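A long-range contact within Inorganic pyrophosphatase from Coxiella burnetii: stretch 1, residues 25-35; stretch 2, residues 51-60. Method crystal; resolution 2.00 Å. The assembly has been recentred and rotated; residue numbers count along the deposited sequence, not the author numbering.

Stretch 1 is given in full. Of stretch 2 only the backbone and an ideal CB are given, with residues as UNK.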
# COMPACT_ATOMS: atom_id res chain seq x y z
N ALA B 25 -13.01 -4.49 -1.05
CA ALA B 25 -13.38 -3.35 -0.22
C ALA B 25 -12.29 -2.30 -0.32
O ALA B 25 -11.10 -2.62 -0.28
CB ALA B 25 -13.56 -3.79 1.23
N ASN B 26 -12.69 -1.03 -0.44
CA ASN B 26 -11.74 0.08 -0.56
C ASN B 26 -11.04 0.18 -1.91
O ASN B 26 -10.13 0.99 -2.08
CB ASN B 26 -10.70 0.03 0.57
CG ASN B 26 -11.17 0.75 1.82
OD1 ASN B 26 -11.84 0.17 2.67
ND2 ASN B 26 -10.82 2.03 1.93
N GLY B 27 -11.46 -0.64 -2.86
CA GLY B 27 -10.96 -0.55 -4.22
C GLY B 27 -11.96 0.15 -5.12
O GLY B 27 -12.81 0.89 -4.64
N GLY B 28 -11.87 -0.08 -6.42
CA GLY B 28 -12.85 0.47 -7.34
C GLY B 28 -12.29 1.41 -8.39
O GLY B 28 -12.91 1.60 -9.43
N GLU B 29 -11.13 2.00 -8.12
CA GLU B 29 -10.47 2.85 -9.11
C GLU B 29 -10.37 2.11 -10.43
O GLU B 29 -10.49 2.70 -11.51
CB GLU B 29 -9.09 3.30 -8.64
CG GLU B 29 -9.13 4.27 -7.46
CD GLU B 29 -7.79 4.95 -7.22
OE1 GLU B 29 -7.03 4.48 -6.35
OE2 GLU B 29 -7.50 5.95 -7.91
N VAL B 30 -10.15 0.80 -10.34
CA VAL B 30 -10.35 -0.11 -11.46
C VAL B 30 -11.45 -1.07 -11.05
O VAL B 30 -11.41 -1.64 -9.97
CB VAL B 30 -9.11 -0.96 -11.77
CG1 VAL B 30 -9.33 -1.72 -13.08
CG2 VAL B 30 -7.88 -0.11 -11.86
N LYS B 31 -12.43 -1.26 -11.93
CA LYS B 31 -13.47 -2.24 -11.68
C LYS B 31 -13.26 -3.45 -12.57
O LYS B 31 -13.11 -3.32 -13.78
CB LYS B 31 -14.86 -1.63 -11.92
CG LYS B 31 -15.99 -2.64 -11.81
CD LYS B 31 -17.35 -1.99 -12.05
CE LYS B 31 -18.48 -2.95 -11.69
NZ LYS B 31 -18.28 -4.30 -12.29
N TYR B 32 -13.24 -4.63 -11.97
CA TYR B 32 -13.03 -5.86 -12.71
C TYR B 32 -14.34 -6.61 -12.90
O TYR B 32 -15.29 -6.43 -12.14
CB TYR B 32 -12.03 -6.76 -11.98
CG TYR B 32 -10.65 -6.16 -11.82
CD1 TYR B 32 -9.83 -5.95 -12.92
CD2 TYR B 32 -10.16 -5.82 -10.57
CE1 TYR B 32 -8.57 -5.40 -12.78
CE2 TYR B 32 -8.90 -5.27 -10.41
CZ TYR B 32 -8.11 -5.06 -11.52
OH TYR B 32 -6.86 -4.52 -11.37
N GLU B 33 -14.38 -7.46 -13.92
CA GLU B 33 -15.49 -8.38 -14.14
C GLU B 33 -14.91 -9.74 -14.49
O GLU B 33 -13.95 -9.82 -15.25
CB GLU B 33 -16.37 -7.90 -15.30
CG GLU B 33 -17.52 -6.99 -14.89
CD GLU B 33 -18.44 -6.66 -16.05
OE1 GLU B 33 -17.96 -6.63 -17.20
OE2 GLU B 33 -19.65 -6.45 -15.82
N TYR B 34 -15.47 -10.80 -13.94
CA TYR B 34 -14.99 -12.13 -14.29
C TYR B 34 -15.65 -12.62 -15.57
O TYR B 34 -16.87 -12.59 -15.72
CB TYR B 34 -15.21 -13.13 -13.15
CG TYR B 34 -14.61 -14.48 -13.47
CD1 TYR B 34 -13.25 -14.72 -13.30
CD2 TYR B 34 -15.39 -15.51 -13.97
CE1 TYR B 34 -12.69 -15.94 -13.61
CE2 TYR B 34 -14.85 -16.74 -14.28
CZ TYR B 34 -13.49 -16.95 -14.10
OH TYR B 34 -12.95 -18.18 -14.41
N ASP B 35 -14.82 -13.07 -16.51
CA ASP B 35 -15.31 -13.56 -17.79
C ASP B 35 -15.29 -15.08 -17.79
O ASP B 35 -14.23 -15.70 -17.94
CB ASP B 35 -14.46 -13.01 -18.94
CG ASP B 35 -15.13 -13.17 -20.29
OD1 ASP B 35 -15.83 -14.19 -20.49
OD2 ASP B 35 -14.95 -12.29 -21.16
N UNK B 51 -14.03 8.02 -5.29
CA UNK B 51 -14.75 7.21 -4.31
C UNK B 51 -14.21 5.79 -4.31
O UNK B 51 -13.64 5.33 -5.30
CB UNK B 51 -16.25 7.21 -4.60
N UNK B 52 -14.40 5.09 -3.19
CA UNK B 52 -13.96 3.70 -3.08
C UNK B 52 -15.10 2.82 -2.60
O UNK B 52 -15.95 3.26 -1.82
CB UNK B 52 -12.77 3.58 -2.13
N UNK B 53 -15.12 1.57 -3.06
CA UNK B 53 -16.14 0.63 -2.63
C UNK B 53 -16.13 0.47 -1.12
O UNK B 53 -15.07 0.30 -0.51
CB UNK B 53 -15.94 -0.73 -3.31
N UNK B 54 -17.31 0.53 -0.49
CA UNK B 54 -17.45 0.44 0.96
C UNK B 54 -17.44 -1.00 1.46
O UNK B 54 -17.56 -1.23 2.66
CB UNK B 54 -18.74 1.13 1.40
N UNK B 55 -17.32 -1.95 0.54
CA UNK B 55 -17.29 -3.37 0.88
C UNK B 55 -16.84 -4.14 -0.35
O UNK B 55 -16.69 -3.56 -1.42
CB UNK B 55 -18.65 -3.86 1.37
N UNK B 56 -16.63 -5.45 -0.21
CA UNK B 56 -16.29 -6.26 -1.37
C UNK B 56 -17.51 -6.43 -2.26
O UNK B 56 -18.65 -6.36 -1.79
CB UNK B 56 -15.74 -7.62 -0.94
N UNK B 57 -17.27 -6.66 -3.54
CA UNK B 57 -18.35 -6.75 -4.51
C UNK B 57 -18.09 -7.90 -5.47
O UNK B 57 -16.97 -8.07 -5.95
CB UNK B 57 -18.50 -5.43 -5.28
N UNK B 58 -19.11 -8.70 -5.73
CA UNK B 58 -18.97 -9.83 -6.63
C UNK B 58 -20.30 -10.31 -7.16
O UNK B 58 -21.27 -9.57 -7.18
CB UNK B 58 -18.25 -10.98 -5.92
N UNK B 59 -20.33 -11.57 -7.59
CA UNK B 59 -21.54 -12.15 -8.14
C UNK B 59 -21.65 -13.62 -7.76
O UNK B 59 -20.65 -14.24 -7.37
CB UNK B 59 -21.57 -11.99 -9.66
N UNK B 60 -22.85 -14.16 -7.86
CA UNK B 60 -23.08 -15.59 -7.65
C UNK B 60 -23.03 -16.30 -8.99
O UNK B 60 -23.84 -16.01 -9.88
CB UNK B 60 -24.42 -15.84 -6.95

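At position 51 the CA-to-CB bond points sideways, and its ideal CB has nothing of stretch 1 within 5.5 Å, so many side chains would fit. The deposited residue is Met51, modelled as selenomethionine, whose end leads away from stretch 1.

Position 52 is better defined. Its ideal CB also points sideways and lies 3.7 Å from both Asn26 O and Gly27 O, while the carboxylate of Glu29 stands farther along the loop. A long side chain could reach that charge; a basic one would answer it, and a neutral polar one is also plausible. The residue is Arg52, with chi1 and chi2 both m and chi3 t. Its NH2 forms a salt bridge with Glu29 OE1 at 3.2 Å. Glu29 CD lies over one face of the guanidinium and OE1 sits well out of its plane, so the attraction is of charge alone, with no N-H directed at the oxygen. Arg52 NH1 instead donates to Met51 O at 3.1 Å, 167° at the hydrogen.

At position 53 the backbone does work that is independent of the side chain: its N donates to Gly27 O (2.9 Å, 166°) and its O accepts from Asn26 N (2.7 Å, 152°). The ideal CB, 3.8 Å from Gly27 O, points sideways. Gly28 nearby has no side chain, and the aliphatic chain of Lys31 lies beyond, so a large aromatic or long aliphatic residue would suit. It is Tyr53, with chi1 m. Its CD1 lies 3.8 Å from Gly28 CA, and its OH lies 3.9 Å from Lys31 CE. An ideal CB on Gly28 would fall 2.7 Å from Tyr53 CD1, a clash; phi/psi of 120/-23 at Gly28 calls for glycine in any case.

Position 54 has phi -82° and a CB pointing away, which admits proline among many others; it is Pro54.

At position 55 the CB also points away, 5.1 Å from Ala25 CB, leaving the choice broad. The deposited residue is Cys55, whose main contribution is its backbone: Ala25 CA makes a CA-H...O contact with Cys55 O at 3.5 Å.

Position 56 has its CB sideways, 4.2 Å from Ala25 N, a donor that a short side chain bearing an acceptor could meet: Asn, Asp, Ser or Thr. Asn56 does so, with OD1 accepting from Ala25 N at 2.9 Å and 159°.

At position 57 the CB points toward stretch 1, with nothing within 5.5 Å, so a sizeable side chain is needed to approach Lys31. Tyr57 is deposited, and its CE2 comes 4.3 Å from Lys31 NZ, which lies oblique to the ring.

Position 58, at phi/psi -161/-157, has no contact with stretch 1; it is Gly58.

Position 59 points toward Tyr34 across open space, favouring a large apolar group. Phe59, with chi1 p, places CE1 3.6 Å from Tyr34 CB, which meets the ring at its edge.

Position 60 is out of reach and undetermined by stretch 1; it is Val60.

Stretch 2 51-60: MRYPCNYGFV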
# COMPACT_ATOMS: atom_id res chain seq x y z
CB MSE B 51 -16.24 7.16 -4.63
CG MSE B 51 -16.89 8.51 -4.82
SE MSE B 51 -18.73 8.39 -5.46
CE MSE B 51 -19.62 7.82 -3.82
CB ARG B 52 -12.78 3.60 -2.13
CG ARG B 52 -11.63 4.54 -2.46
CD ARG B 52 -10.97 4.19 -3.78
NE ARG B 52 -9.75 4.98 -3.97
CZ ARG B 52 -9.71 6.15 -4.60
NH1 ARG B 52 -10.82 6.66 -5.13
NH2 ARG B 52 -8.56 6.80 -4.72
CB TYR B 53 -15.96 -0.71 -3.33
CG TYR B 53 -16.64 -0.76 -4.67
CD1 TYR B 53 -16.22 0.04 -5.72
CD2 TYR B 53 -17.71 -1.61 -4.90
CE1 TYR B 53 -16.84 0.00 -6.95
CE2 TYR B 53 -18.34 -1.66 -6.12
CZ TYR B 53 -17.90 -0.85 -7.15
OH TYR B 53 -18.52 -0.88 -8.38
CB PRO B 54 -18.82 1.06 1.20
CG PRO B 54 -19.59 0.67 -0.02
CD PRO B 54 -18.60 0.76 -1.16
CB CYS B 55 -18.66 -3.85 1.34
SG CYS B 55 -20.00 -3.58 0.14
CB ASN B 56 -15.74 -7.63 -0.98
CG ASN B 56 -14.63 -7.54 0.05
OD1 ASN B 56 -13.48 -7.22 -0.28
ND2 ASN B 56 -14.96 -7.84 1.29
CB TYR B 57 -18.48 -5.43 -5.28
CG TYR B 57 -19.51 -5.42 -6.38
CD1 TYR B 57 -20.83 -5.07 -6.12
CD2 TYR B 57 -19.17 -5.73 -7.69
CE1 TYR B 57 -21.78 -5.04 -7.12
CE2 TYR B 57 -20.11 -5.71 -8.70
CZ TYR B 57 -21.41 -5.36 -8.41
OH TYR B 57 -22.35 -5.34 -9.42
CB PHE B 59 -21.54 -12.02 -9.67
CG PHE B 59 -20.47 -12.82 -10.35
CD1 PHE B 59 -19.20 -12.30 -10.53
CD2 PHE B 59 -20.73 -14.11 -10.80
CE1 PHE B 59 -18.21 -13.04 -11.15
CE2 PHE B 59 -19.75 -14.85 -11.42
CZ PHE B 59 -18.49 -14.32 -11.60
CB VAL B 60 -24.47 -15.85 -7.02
CG1 VAL B 60 -24.62 -17.33 -6.65
CG2 VAL B 60 -24.67 -14.97 -5.80
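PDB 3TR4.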